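Side-chain contacts in N-alpha-acetyltransferase (Sulfolobus solfataricus P2, PDB 4R3L), which acetylates the free alpha-amino group at protein N-termini with acetyl-CoA as donor, preferring substrates that begin with serine: residues Ile92-Glu97 with Lys101-Thr106; Phe54-Ile57 with Val62-Tyr65; Ile70-Ser75 with Pro81-Lys86; Gly64-Arg69 with Glu109-Ser114; Gly152-Ala155 with Asp159-Leu162. All coordinates share one frame; numbering follows the deposited sequence.

Interaction 1: residues Ile92-Glu97 with Lys101-Thr106; sequences IAVLEE and KGIATT. With COA (coenzyme A), chain C.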
# COMPACT_ATOMS: atom_id res chain seq x y z
N ILE A 92 2.44 -1.23 2.86
CA ILE A 92 2.54 -2.61 2.39
C ILE A 92 3.83 -3.23 2.93
O ILE A 92 4.89 -2.60 2.92
CB ILE A 92 2.47 -2.69 0.84
CG1 ILE A 92 2.45 -4.15 0.37
CG2 ILE A 92 3.61 -1.92 0.18
CD1 ILE A 92 2.30 -4.27 -1.14
N ALA A 93 3.73 -4.43 3.45
CA ALA A 93 4.90 -5.09 3.99
C ALA A 93 4.75 -6.60 3.92
O ALA A 93 3.64 -7.12 3.96
CB ALA A 93 5.15 -4.65 5.43
N VAL A 94 5.88 -7.30 3.81
CA VAL A 94 5.91 -8.76 3.78
C VAL A 94 7.04 -9.23 4.69
O VAL A 94 8.14 -8.68 4.62
CB VAL A 94 6.12 -9.28 2.34
CG1 VAL A 94 6.23 -10.80 2.31
CG2 VAL A 94 5.01 -8.79 1.40
N LEU A 95 6.77 -10.22 5.54
CA LEU A 95 7.82 -10.76 6.42
C LEU A 95 9.01 -11.22 5.58
O LEU A 95 8.83 -11.82 4.51
CB LEU A 95 7.28 -11.92 7.28
CG LEU A 95 6.35 -11.56 8.44
CD1 LEU A 95 5.83 -12.80 9.14
CD2 LEU A 95 7.05 -10.65 9.43
N GLU A 96 10.23 -10.93 6.05
CA GLU A 96 11.46 -11.21 5.30
C GLU A 96 11.55 -12.64 4.79
O GLU A 96 11.98 -12.86 3.65
CB GLU A 96 12.69 -10.91 6.17
CG GLU A 96 14.03 -11.00 5.42
CD GLU A 96 14.59 -12.42 5.35
OE1 GLU A 96 14.30 -13.23 6.26
OE2 GLU A 96 15.31 -12.73 4.37
N GLU A 97 11.17 -13.60 5.62
CA GLU A 97 11.29 -15.01 5.27
C GLU A 97 10.45 -15.38 4.05
O GLU A 97 10.73 -16.35 3.35
CB GLU A 97 10.91 -15.89 6.46
CG GLU A 97 11.85 -15.76 7.66
CD GLU A 97 11.53 -14.58 8.58
OE1 GLU A 97 10.59 -13.82 8.29
OE2 GLU A 97 12.23 -14.43 9.60
N LYS A 101 8.49 -14.11 -3.39
CA LYS A 101 7.55 -15.15 -3.78
C LYS A 101 6.38 -14.59 -4.58
O LYS A 101 5.51 -15.35 -5.02
CB LYS A 101 7.05 -15.89 -2.54
CG LYS A 101 8.16 -16.57 -1.75
CD LYS A 101 7.68 -17.01 -0.38
CE LYS A 101 6.52 -18.00 -0.45
NZ LYS A 101 6.95 -19.40 -0.76
N GLY A 102 6.36 -13.27 -4.78
CA GLY A 102 5.26 -12.63 -5.47
C GLY A 102 4.15 -12.12 -4.54
O GLY A 102 3.09 -11.71 -5.02
N ILE A 103 4.38 -12.16 -3.23
CA ILE A 103 3.33 -11.76 -2.29
C ILE A 103 2.97 -10.29 -2.47
O ILE A 103 1.78 -9.95 -2.57
CB ILE A 103 3.73 -12.02 -0.83
CG1 ILE A 103 3.73 -13.53 -0.56
CG2 ILE A 103 2.75 -11.31 0.12
CD1 ILE A 103 4.26 -13.94 0.79
N ALA A 104 3.96 -9.41 -2.52
CA ALA A 104 3.65 -7.98 -2.63
C ALA A 104 2.97 -7.70 -3.96
O ALA A 104 2.04 -6.91 -4.05
CB ALA A 104 4.90 -7.13 -2.48
N THR A 105 3.42 -8.39 -5.01
CA THR A 105 2.80 -8.21 -6.31
C THR A 105 1.34 -8.59 -6.27
O THR A 105 0.50 -7.88 -6.83
CB THR A 105 3.52 -9.03 -7.41
OG1 THR A 105 4.84 -8.52 -7.58
CG2 THR A 105 2.77 -8.92 -8.72
N THR A 106 1.01 -9.69 -5.62
CA THR A 106 -0.38 -10.12 -5.62
C THR A 106 -1.21 -9.27 -4.65
O THR A 106 -2.38 -9.02 -4.92
CB THR A 106 -0.52 -11.61 -5.27
OG1 THR A 106 -0.00 -11.86 -3.95
CG2 THR A 106 0.23 -12.46 -6.30
N1A COA C . 15.73 -6.46 -5.13
C2A COA C . 15.42 -6.26 -6.43
N3A COA C . 14.17 -6.40 -6.86
C4A COA C . 13.17 -6.75 -5.99
C5A COA C . 13.46 -6.97 -4.65
C6A COA C . 14.78 -6.81 -4.23
N6A COA C . 15.13 -7.02 -2.83
N7A COA C . 12.26 -7.30 -4.02
C8A COA C . 11.28 -7.30 -4.96
N9A COA C . 11.81 -6.96 -6.16
C1B COA C . 11.10 -6.86 -7.44
C2B COA C . 11.50 -7.97 -8.33
O2B COA C . 11.40 -7.60 -9.66
C3B COA C . 10.50 -8.97 -8.06
O3B COA C . 10.48 -9.88 -9.09
P3B COA C . 11.28 -11.23 -8.94
O7A COA C . 10.80 -12.24 -9.98
O8A COA C . 11.05 -11.78 -7.59
O9A COA C . 12.74 -10.96 -9.13
C4B COA C . 9.28 -8.15 -8.01
O4B COA C . 9.67 -7.00 -7.31
C5B COA C . 8.19 -8.80 -7.27
O5B COA C . 8.44 -8.86 -5.89
P1A COA C . 7.52 -9.58 -4.83
O1A COA C . 8.00 -10.98 -4.55
O2A COA C . 6.12 -9.55 -5.28
O3A COA C . 7.76 -8.69 -3.53
P2A COA C . 7.87 -9.20 -2.04
O4A COA C . 9.23 -9.83 -1.76
O5A COA C . 6.75 -10.14 -1.72
O6A COA C . 7.72 -7.91 -1.10
CBP COA C . 8.37 -5.67 -0.37
CCP COA C . 8.25 -6.72 -1.53
CDP COA C . 9.04 -4.43 -0.90
CEP COA C . 6.95 -5.36 0.10
CAP COA C . 9.18 -6.35 0.71
OAP COA C . 10.58 -6.42 0.40
C9P COA C . 9.09 -5.70 2.07
O9P COA C . 8.14 -5.98 2.85
N8P COA C . 10.09 -4.77 2.55
C7P COA C . 10.03 -4.12 3.85
C6P COA C . 8.79 -3.21 4.04
C5P COA C . 8.63 -2.19 2.91
O5P COA C . 9.64 -1.52 2.57
N4P COA C . 7.35 -2.02 2.24
C3P COA C . 7.20 -1.07 1.16
C2P COA C . 7.30 0.41 1.49
S1P COA C . 6.72 1.58 0.30

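Interaction 2: residues Phe54-Ile57 with Val62-Tyr65; sequences FVAI and VVGY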
# COMPACT_ATOMS: atom_id res chain seq x y z
N PHE A 54 -5.98 -6.19 2.09
CA PHE A 54 -5.76 -7.62 2.02
C PHE A 54 -4.62 -8.09 2.91
O PHE A 54 -3.70 -7.33 3.23
CB PHE A 54 -5.46 -8.02 0.57
CG PHE A 54 -6.66 -7.94 -0.34
CD1 PHE A 54 -7.47 -9.06 -0.55
CD2 PHE A 54 -6.97 -6.78 -1.02
CE1 PHE A 54 -8.56 -9.00 -1.41
CE2 PHE A 54 -8.07 -6.71 -1.86
CZ PHE A 54 -8.86 -7.82 -2.06
N VAL A 55 -4.69 -9.36 3.31
CA VAL A 55 -3.57 -10.02 3.97
C VAL A 55 -3.14 -11.24 3.17
O VAL A 55 -3.93 -11.81 2.43
CB VAL A 55 -3.92 -10.46 5.40
CG1 VAL A 55 -4.03 -9.23 6.36
CG2 VAL A 55 -5.20 -11.30 5.41
N ALA A 56 -1.87 -11.60 3.32
CA ALA A 56 -1.30 -12.83 2.77
C ALA A 56 -1.15 -13.80 3.91
O ALA A 56 -0.64 -13.43 4.98
CB ALA A 56 0.04 -12.58 2.11
N ILE A 57 -1.57 -15.04 3.68
CA ILE A 57 -1.60 -16.05 4.73
C ILE A 57 -0.71 -17.23 4.38
O ILE A 57 -0.77 -17.74 3.27
CB ILE A 57 -3.03 -16.57 4.95
CG1 ILE A 57 -3.98 -15.43 5.28
CG2 ILE A 57 -3.04 -17.67 6.04
CD1 ILE A 57 -3.67 -14.75 6.58
N VAL A 62 -0.64 -14.60 9.32
CA VAL A 62 -0.49 -13.46 8.41
C VAL A 62 1.00 -13.20 8.18
O VAL A 62 1.75 -13.06 9.13
CB VAL A 62 -1.15 -12.19 8.98
CG1 VAL A 62 -0.90 -10.99 8.08
CG2 VAL A 62 -2.65 -12.41 9.17
N VAL A 63 1.42 -13.17 6.91
CA VAL A 63 2.82 -12.91 6.61
C VAL A 63 3.03 -11.62 5.81
O VAL A 63 4.17 -11.23 5.54
CB VAL A 63 3.46 -14.08 5.84
CG1 VAL A 63 3.43 -15.33 6.69
CG2 VAL A 63 2.73 -14.29 4.50
N GLY A 64 1.94 -10.96 5.43
CA GLY A 64 2.05 -9.73 4.68
C GLY A 64 0.72 -9.03 4.63
O GLY A 64 -0.31 -9.65 4.91
N TYR A 65 0.71 -7.74 4.30
CA TYR A 65 -0.56 -7.04 4.20
C TYR A 65 -0.42 -5.84 3.31
O TYR A 65 0.69 -5.36 3.04
CB TYR A 65 -1.04 -6.60 5.60
CG TYR A 65 -0.20 -5.49 6.18
CD1 TYR A 65 -0.54 -4.17 5.97
CD2 TYR A 65 0.95 -5.77 6.91
CE1 TYR A 65 0.24 -3.14 6.48
CE2 TYR A 65 1.74 -4.75 7.42
CZ TYR A 65 1.39 -3.44 7.19
OH TYR A 65 2.16 -2.42 7.71

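Interaction 3: residues Ile70-Ser75 with Pro81-Lys86; sequences IEWGFS and PSLVRK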
# COMPACT_ATOMS: atom_id res chain seq x y z
N ILE A 70 -8.91 5.41 0.40
CA ILE A 70 -9.61 5.84 -0.80
C ILE A 70 -9.88 7.34 -0.71
O ILE A 70 -10.35 7.83 0.33
CB ILE A 70 -10.93 5.08 -0.99
CG1 ILE A 70 -10.68 3.57 -1.09
CG2 ILE A 70 -11.64 5.61 -2.24
CD1 ILE A 70 -9.78 3.20 -2.28
N GLU A 71 -9.57 8.08 -1.78
CA GLU A 71 -9.62 9.55 -1.73
C GLU A 71 -10.34 10.16 -2.94
O GLU A 71 -10.50 9.51 -3.96
CB GLU A 71 -8.20 10.11 -1.65
CG GLU A 71 -7.35 9.46 -0.56
CD GLU A 71 -5.88 9.80 -0.68
OE1 GLU A 71 -5.43 10.18 -1.78
OE2 GLU A 71 -5.18 9.69 0.34
N TRP A 72 -10.80 11.40 -2.81
CA TRP A 72 -11.32 12.13 -3.96
C TRP A 72 -10.61 13.47 -3.99
O TRP A 72 -10.55 14.17 -2.98
CB TRP A 72 -12.84 12.31 -3.90
CG TRP A 72 -13.38 13.12 -5.05
CD1 TRP A 72 -13.48 12.73 -6.36
CD2 TRP A 72 -13.86 14.46 -4.99
NE1 TRP A 72 -14.00 13.76 -7.12
CE2 TRP A 72 -14.24 14.82 -6.31
CE3 TRP A 72 -14.00 15.40 -3.96
CZ2 TRP A 72 -14.76 16.08 -6.60
CZ3 TRP A 72 -14.52 16.64 -4.26
CH2 TRP A 72 -14.89 16.98 -5.57
N GLY A 73 -10.02 13.83 -5.13
CA GLY A 73 -9.25 15.05 -5.16
C GLY A 73 -8.43 15.18 -6.41
O GLY A 73 -8.61 14.42 -7.36
N PHE A 74 -7.54 16.16 -6.41
CA PHE A 74 -6.74 16.46 -7.58
C PHE A 74 -5.84 15.28 -7.95
O PHE A 74 -5.19 14.66 -7.10
CB PHE A 74 -5.93 17.73 -7.35
CG PHE A 74 -6.77 18.97 -7.23
CD1 PHE A 74 -7.52 19.42 -8.31
CD2 PHE A 74 -6.84 19.67 -6.04
CE1 PHE A 74 -8.31 20.56 -8.20
CE2 PHE A 74 -7.63 20.81 -5.93
CZ PHE A 74 -8.36 21.25 -7.01
N SER A 75 -5.83 14.96 -9.24
CA SER A 75 -4.96 13.93 -9.79
C SER A 75 -3.50 14.30 -9.62
O SER A 75 -3.14 15.47 -9.72
CB SER A 75 -5.29 13.71 -11.27
OG SER A 75 -4.31 12.89 -11.89
N PRO A 81 -5.05 20.86 -13.04
CA PRO A 81 -5.94 20.57 -11.90
C PRO A 81 -7.22 19.86 -12.33
O PRO A 81 -8.10 20.46 -12.95
CB PRO A 81 -6.23 21.97 -11.33
CG PRO A 81 -5.02 22.76 -11.67
CD PRO A 81 -4.57 22.26 -13.02
N SER A 82 -7.30 18.57 -12.00
CA SER A 82 -8.41 17.70 -12.39
C SER A 82 -8.81 16.81 -11.22
O SER A 82 -7.96 16.12 -10.66
CB SER A 82 -8.00 16.86 -13.60
OG SER A 82 -8.93 15.82 -13.85
N LEU A 83 -10.09 16.82 -10.85
CA LEU A 83 -10.57 16.04 -9.70
C LEU A 83 -10.89 14.59 -10.05
O LEU A 83 -11.66 14.33 -10.97
CB LEU A 83 -11.80 16.70 -9.09
CG LEU A 83 -11.57 18.05 -8.41
CD1 LEU A 83 -12.89 18.76 -8.15
CD2 LEU A 83 -10.79 17.89 -7.12
N VAL A 84 -10.30 13.65 -9.31
CA VAL A 84 -10.47 12.22 -9.59
C VAL A 84 -10.59 11.41 -8.29
O VAL A 84 -10.19 11.86 -7.22
CB VAL A 84 -9.28 11.65 -10.40
CG1 VAL A 84 -9.16 12.32 -11.76
CG2 VAL A 84 -7.98 11.81 -9.61
N ARG A 85 -11.15 10.21 -8.40
CA ARG A 85 -11.11 9.26 -7.29
C ARG A 85 -9.77 8.54 -7.29
O ARG A 85 -9.32 8.06 -8.34
CB ARG A 85 -12.24 8.23 -7.39
CG ARG A 85 -13.62 8.85 -7.43
CD ARG A 85 -14.26 8.85 -6.07
NE ARG A 85 -14.37 7.50 -5.52
CZ ARG A 85 -15.12 7.19 -4.47
NH1 ARG A 85 -15.82 8.15 -3.87
NH2 ARG A 85 -15.18 5.94 -4.02
N LYS A 86 -9.12 8.47 -6.13
CA LYS A 86 -7.76 7.94 -6.05
C LYS A 86 -7.67 6.84 -5.00
O LYS A 86 -8.25 6.95 -3.92
CB LYS A 86 -6.77 9.05 -5.68
CG LYS A 86 -6.83 10.30 -6.55
CD LYS A 86 -5.84 11.36 -6.08
CE LYS A 86 -6.32 12.12 -4.85
NZ LYS A 86 -5.42 13.27 -4.56
O HOH W 1 -4.64 17.18 -11.04

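Interaction 4: residues Gly64-Arg69 with Glu109-Ser114; sequences GYIMPR and EASMKS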
# COMPACT_ATOMS: atom_id res chain seq x y z
N GLY A 64 1.94 -10.96 5.43
CA GLY A 64 2.05 -9.73 4.68
C GLY A 64 0.72 -9.03 4.63
O GLY A 64 -0.31 -9.65 4.91
N TYR A 65 0.71 -7.74 4.30
CA TYR A 65 -0.56 -7.04 4.20
C TYR A 65 -0.42 -5.84 3.31
O TYR A 65 0.69 -5.36 3.04
CB TYR A 65 -1.04 -6.60 5.60
CG TYR A 65 -0.20 -5.49 6.18
CD1 TYR A 65 -0.54 -4.17 5.97
CD2 TYR A 65 0.95 -5.77 6.91
CE1 TYR A 65 0.24 -3.14 6.48
CE2 TYR A 65 1.74 -4.75 7.42
CZ TYR A 65 1.39 -3.44 7.19
OH TYR A 65 2.16 -2.42 7.71
N ILE A 66 -1.56 -5.32 2.86
CA ILE A 66 -1.59 -4.03 2.19
C ILE A 66 -2.77 -3.24 2.73
O ILE A 66 -3.89 -3.73 2.75
CB ILE A 66 -1.69 -4.18 0.65
CG1 ILE A 66 -1.68 -2.80 -0.02
CG2 ILE A 66 -2.93 -4.99 0.23
CD1 ILE A 66 -1.55 -2.87 -1.56
N MET A 67 -2.49 -2.02 3.18
CA MET A 67 -3.52 -1.16 3.77
C MET A 67 -3.75 0.04 2.88
O MET A 67 -2.83 0.82 2.65
CB MET A 67 -3.09 -0.71 5.18
CG MET A 67 -4.00 0.33 5.77
SD MET A 67 -3.69 0.53 7.56
CE MET A 67 -1.99 1.11 7.56
N PRO A 68 -4.99 0.20 2.38
CA PRO A 68 -5.33 1.25 1.43
C PRO A 68 -6.03 2.44 2.07
O PRO A 68 -6.51 2.35 3.21
CB PRO A 68 -6.31 0.52 0.49
CG PRO A 68 -7.13 -0.28 1.48
CD PRO A 68 -6.13 -0.73 2.56
N ARG A 69 -6.11 3.53 1.32
CA ARG A 69 -6.96 4.66 1.66
C ARG A 69 -7.61 5.12 0.37
O ARG A 69 -6.95 5.19 -0.66
CB ARG A 69 -6.15 5.80 2.30
CG ARG A 69 -6.98 7.00 2.72
CD ARG A 69 -6.06 8.20 2.87
NE ARG A 69 -6.57 9.18 3.80
CZ ARG A 69 -6.05 10.39 3.96
NH1 ARG A 69 -5.01 10.75 3.21
NH2 ARG A 69 -6.56 11.23 4.84
N GLU A 109 -2.07 -6.25 -6.68
CA GLU A 109 -3.06 -6.51 -7.72
C GLU A 109 -4.45 -6.58 -7.13
O GLU A 109 -5.40 -6.07 -7.71
CB GLU A 109 -2.75 -7.80 -8.47
CG GLU A 109 -3.61 -7.98 -9.74
CD GLU A 109 -4.96 -8.68 -9.49
OE1 GLU A 109 -5.21 -9.20 -8.39
OE2 GLU A 109 -5.79 -8.71 -10.44
N ALA A 110 -4.56 -7.23 -5.97
CA ALA A 110 -5.85 -7.42 -5.34
C ALA A 110 -6.41 -6.08 -4.88
O ALA A 110 -7.60 -5.78 -5.08
CB ALA A 110 -5.74 -8.39 -4.16
N SER A 111 -5.56 -5.29 -4.24
CA SER A 111 -5.97 -3.97 -3.77
C SER A 111 -6.36 -3.09 -4.95
O SER A 111 -7.38 -2.42 -4.92
CB SER A 111 -4.87 -3.31 -2.92
OG SER A 111 -5.40 -2.20 -2.20
N MET A 112 -5.54 -3.11 -6.01
CA MET A 112 -5.86 -2.33 -7.20
C MET A 112 -7.21 -2.67 -7.81
O MET A 112 -7.97 -1.79 -8.20
CB MET A 112 -4.78 -2.53 -8.26
CG MET A 112 -3.53 -1.76 -7.98
SD MET A 112 -2.20 -2.19 -9.11
CE MET A 112 -2.99 -1.87 -10.67
N LYS A 113 -7.49 -3.96 -7.91
CA LYS A 113 -8.74 -4.42 -8.50
C LYS A 113 -9.93 -3.92 -7.68
O LYS A 113 -10.93 -3.50 -8.24
CB LYS A 113 -8.77 -5.95 -8.60
CG LYS A 113 -9.99 -6.52 -9.31
CD LYS A 113 -9.84 -8.03 -9.53
CE LYS A 113 -11.03 -8.60 -10.31
NZ LYS A 113 -10.92 -10.07 -10.57
N SER A 114 -9.80 -3.95 -6.36
CA SER A 114 -10.85 -3.43 -5.51
C SER A 114 -10.96 -1.90 -5.57
O SER A 114 -12.06 -1.36 -5.58
CB SER A 114 -10.64 -3.88 -4.05
OG SER A 114 -11.53 -3.16 -3.19

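Interaction 5: residues Gly152-Ala155 with Asp159-Leu162; sequences GYYA and DAYL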
# COMPACT_ATOMS: atom_id res chain seq x y z
N GLY A 152 11.70 15.80 1.77
CA GLY A 152 11.67 15.69 3.22
C GLY A 152 10.39 15.05 3.72
O GLY A 152 9.90 15.39 4.79
N TYR A 153 9.86 14.11 2.95
CA TYR A 153 8.61 13.45 3.30
C TYR A 153 8.69 12.66 4.61
O TYR A 153 7.73 12.62 5.37
CB TYR A 153 8.15 12.53 2.16
CG TYR A 153 6.77 11.94 2.38
CD1 TYR A 153 5.64 12.73 2.25
CD2 TYR A 153 6.60 10.61 2.74
CE1 TYR A 153 4.37 12.21 2.46
CE2 TYR A 153 5.34 10.08 2.95
CZ TYR A 153 4.23 10.89 2.81
OH TYR A 153 2.97 10.37 3.01
N TYR A 154 9.83 12.02 4.88
CA TYR A 154 9.92 11.17 6.07
C TYR A 154 10.46 11.93 7.27
O TYR A 154 11.11 12.97 7.10
CB TYR A 154 10.74 9.92 5.76
CG TYR A 154 10.03 9.08 4.72
CD1 TYR A 154 9.02 8.19 5.08
CD2 TYR A 154 10.30 9.25 3.37
CE1 TYR A 154 8.33 7.45 4.12
CE2 TYR A 154 9.63 8.53 2.42
CZ TYR A 154 8.65 7.64 2.79
OH TYR A 154 8.00 6.94 1.80
N ALA A 155 10.18 11.43 8.47
CA ALA A 155 10.51 12.15 9.70
C ALA A 155 11.99 12.50 9.78
O ALA A 155 12.36 13.58 10.25
CB ALA A 155 10.07 11.34 10.91
N ASP A 159 13.84 11.95 1.41
CA ASP A 159 12.87 12.23 0.35
C ASP A 159 12.06 10.98 -0.01
O ASP A 159 12.53 9.86 0.20
CB ASP A 159 13.56 12.75 -0.91
CG ASP A 159 14.24 14.08 -0.70
OD1 ASP A 159 13.77 14.90 0.13
OD2 ASP A 159 15.25 14.31 -1.40
N ALA A 160 10.85 11.19 -0.53
CA ALA A 160 10.03 10.11 -1.08
C ALA A 160 9.79 10.32 -2.56
O ALA A 160 9.69 11.44 -3.04
CB ALA A 160 8.69 10.03 -0.37
N TYR A 161 9.69 9.22 -3.30
CA TYR A 161 9.10 9.28 -4.62
C TYR A 161 7.60 9.12 -4.47
O TYR A 161 7.16 8.20 -3.80
CB TYR A 161 9.62 8.17 -5.53
CG TYR A 161 11.08 8.25 -5.91
CD1 TYR A 161 11.58 9.34 -6.62
CD2 TYR A 161 11.95 7.21 -5.61
CE1 TYR A 161 12.92 9.39 -6.98
CE2 TYR A 161 13.28 7.26 -5.96
CZ TYR A 161 13.76 8.35 -6.65
OH TYR A 161 15.10 8.39 -7.00
N LEU A 162 6.82 9.99 -5.11
CA LEU A 162 5.40 9.70 -5.29
C LEU A 162 5.27 8.90 -6.58
O LEU A 162 5.54 9.40 -7.66
CB LEU A 162 4.55 10.97 -5.36
CG LEU A 162 3.05 10.77 -5.09
CD1 LEU A 162 2.40 12.06 -4.65
CD2 LEU A 162 2.30 10.23 -6.30

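Interaction 1: residues Ile92-Glu97 with Lys101-Thr106
Val94, the last residue of strand 83-94, meets Ile103 in the first turn of helix 103-119 with both of its methyls. Its CG2, which lies anti to the carbonyl carbon, touches Ile103 CG2 at 3.6 Å, while CG1, anti to the backbone N (chi1 177°), leans on Ile103 CD1. The two branched side chains cross obliquely, and Val94 CG2 also reaches Ala104 CB. Two residues back along the strand, Ile92 is fully extended, and its CD1 arrives beside Ala104 at 4.1 Å from CB. No hydrogen bond passes between the strand and the helix; coenzyme A supplies the polar link. Its pantetheine lies along the strand edge: COA N4P donates to Ile92 O at 2.6 Å, and Val94 N donates to COA O9P at 2.8 Å. The pyrophosphate sits at the helix start, where Gly102 N binds COA O1A at 2.8 Å, Ala104 N binds COA O5A at 3.0 Å, and Thr105 grips COA O2A twice, through its N and, at 2.8 Å, its OG1. Gly102, at the N-cap, has a positive phi (92°) that suits glycine. Ala104 CB packs against the pyrophosphate, 3.2 Å from the ester oxygen COA O6A and close to the bridging COA O3A. An alanine in place of Val94 is likely to open a gap beside Ile103 and take apolar support from the pantetheine-pyrophosphate junction. Backbone N-H groups at the helix N-terminus thus carry the phosphates, as in the pyrophosphate-binding loop of GNAT enzymes, and the helix dipole probably adds to their hold on the negative charge.

Interaction 2: residues Phe54-Ile57 with Val62-Tyr65
Ala56 and Gly64 form an antiparallel hydrogen-bonded pair, and Ala56 carries both hydrogen bonds between residues 54-57 and 62-65. Ala56 N donates to Gly64 O at 3.0 Å, nearly straight at the hydrogen (172°) but from above the carbonyl plane. Ala56 O accepts from Val63 N at 2.8 Å. Because the second bond goes to Val63 and not to Gly64, the register slips by one residue before the Ile57-Val62 pair: a beta bulge. Weaker CA-H...O contacts flank these bonds, among them Tyr65 CA to Phe54 O at 3.3 Å. Outside the backbone, Val55, Ile57, Val62 and Tyr65 share one sheet face. Ile57 CD1 folds over to Val62 CG2 at 3.6 Å, brought there by a chain bent at chi2 (-65°). Val55 and Val62 cross at about a right angle, CG1 against CG1, and Val55 CG1 also touches Tyr65 CB. This face is covered by helix 22-32, while Tyr65 OH bonds to Ser91 and Asn29. Toward helix 103-119, Ala56 CB meets Val63 CG2 at 4.0 Å. The bulge has a polar cost, since Gly64 N is buried with no partner in the model; otherwise this part of the hairpin is held by few bonds and sealed by aliphatic groups on both faces.

Interaction 3: residues Ile70-Ser75 with Pro81-Lys86
Lys86 and Glu71 anchor the tight part of this hairpin: Glu71 N bonds Lys86 O and Lys86 N bonds Glu71 O, both at 2.8 Å. A second reciprocal pair joins Gly73 to Val84, and Ser75 N reaches Ser82 O at 2.8 Å. On the Glu71, Val84 and Lys86 face the lysine chain, bent at chi3 (-78°), runs beneath Gly73 until NZ bonds Phe74 O at 2.9 Å. Glu71 OE1 stays 4.2 Å from Lys86 NZ, beyond a salt bridge; Tyr125 bonds it, while OE2 takes His88 and Arg69. A methionine replacing Lys86 would probably leave Phe74 O without this donor and take one positive charge from near Glu71, whose salt bridge to Arg69 would remain. The Trp72, Phe74, Leu83 and Arg85 face is exposed and largely aromatic and aliphatic. There Leu83 wedges between two aromatics: CD2 makes a CH-pi contact over the Phe74 face, 3.9 Å from the centroid, and CD1 touches Trp72 CZ2 at 3.6 Å. At the loop end a water links Ser75 O to Ser82 N. Both serines, important in modulating loop conformations and contributing to thermostability, sit where the antiparallel beta hairpin of strands 61-72 and 83-94 enters its connecting loop.

Interaction 4: residues Gly64-Arg69 with Glu109-Ser114
Ser111 of helix 103-119 sits against Ile66 and Pro68 of strand 61-72, and the whole contact between the two segments rests on this one small side chain. The apolar part is carbon against carbon. Ile66 reaches out from the sheet with CG1 anti to the backbone N (chi1 -178°), and Ser111 CB lies against the flank of its terminal methyl, 3.6 Å from CD1. Its other branch, CG2, follows at 4.1 Å from Ser111 CB, so the serine methylene is met by both arms of the isoleucine. The mixed part concerns the hydroxyl. Ser111 OG lies 3.9 Å from Pro68 CB and 4.0 Å from Ile66 CD1, an oxygen packed beside carbon. Neither residue offers it a polar partner; its hydrogen bond goes to Ala52 O, in the loop ahead of strand 54-58, which satisfies the buried hydroxyl. No hydrogen bond joins the strand to the helix, whose own backbone bonds, such as Lys113 N to Glu109 O at 3.0 Å, are spent within it. The CA atoms of Pro68 and Ser111 are 7.4 Å apart, a spacing consistent with the small serine side chain between strand and helix. Around this point Leu107 and Leu108 of the same helix also pack on Ile66, and Met115 packs on Pro68, so the helix lies over this face of the sheet. Val89 of strand 83-94 also touches Ile66, while Met67 turns to the other face, where Phe41, Phe42 and His45 of helix 39-49 receive it.

Interaction 5: residues Gly152-Ala155 with Asp159-Leu162
The loop between strands 145-150 and 160-166 carries a substrate-binding residue, Tyr154, and it folds back on the start of the second strand through Ala160. Ala160 CB is the hub: it touches Tyr154 CE2 at 3.3 Å and Tyr153 CB at 3.6 Å. The two tyrosines are consecutive yet turned against each other. Tyr153 CD2 stands 3.6 Å above the face of the Tyr154 ring, offset toward its rim, while Tyr154 CD2 lies at the edge of the Tyr153 ring, in its plane. Their first torsions differ: Tyr153 has CG anti to the backbone N (-173°), and Tyr154 has it beside that N (-65°), which swings its ring toward Ala160. One polar bond ties the loop's base, Gly152 N to Asp159 OD1 at 2.8 Å, nearly straight at the hydrogen (165°) and met nearly along the C-O axis. Gly152 has a positive phi, which favours glycine. Both tyrosines also pack on a polar side chain of the bound peptide. Tyr154 further makes a cation-pi contact with Arg129 and touches Glu35, which is important for substrate specificity. Beneath the loop, Glu127 of strand 123-129 meets both rings, and Asp159 pairs through its backbone with Val130 just beyond that strand.

Interactions 1, 2 and 4 are buried and touch one another: strand 61-72 serves both 2 and 4, helix 103-119 both 1 and 4, and backbone bonds such as Ala93 O to Tyr65 N join 1 to its neighbours. Their side-chain contacts are largely aliphatic; interaction 2 adds backbone bonds, whereas in interaction 1 the polar link runs through coenzyme A. Interaction 3 lies at the surface, on the far ends of strands 61-72 and 83-94, its centre about 28 Å from those of 1 and 2, and combines many backbone bonds with exposed aromatics and charged groups. Interaction 5, partly buried, brings the tyrosines of the loop between the last two strands to the bound peptide.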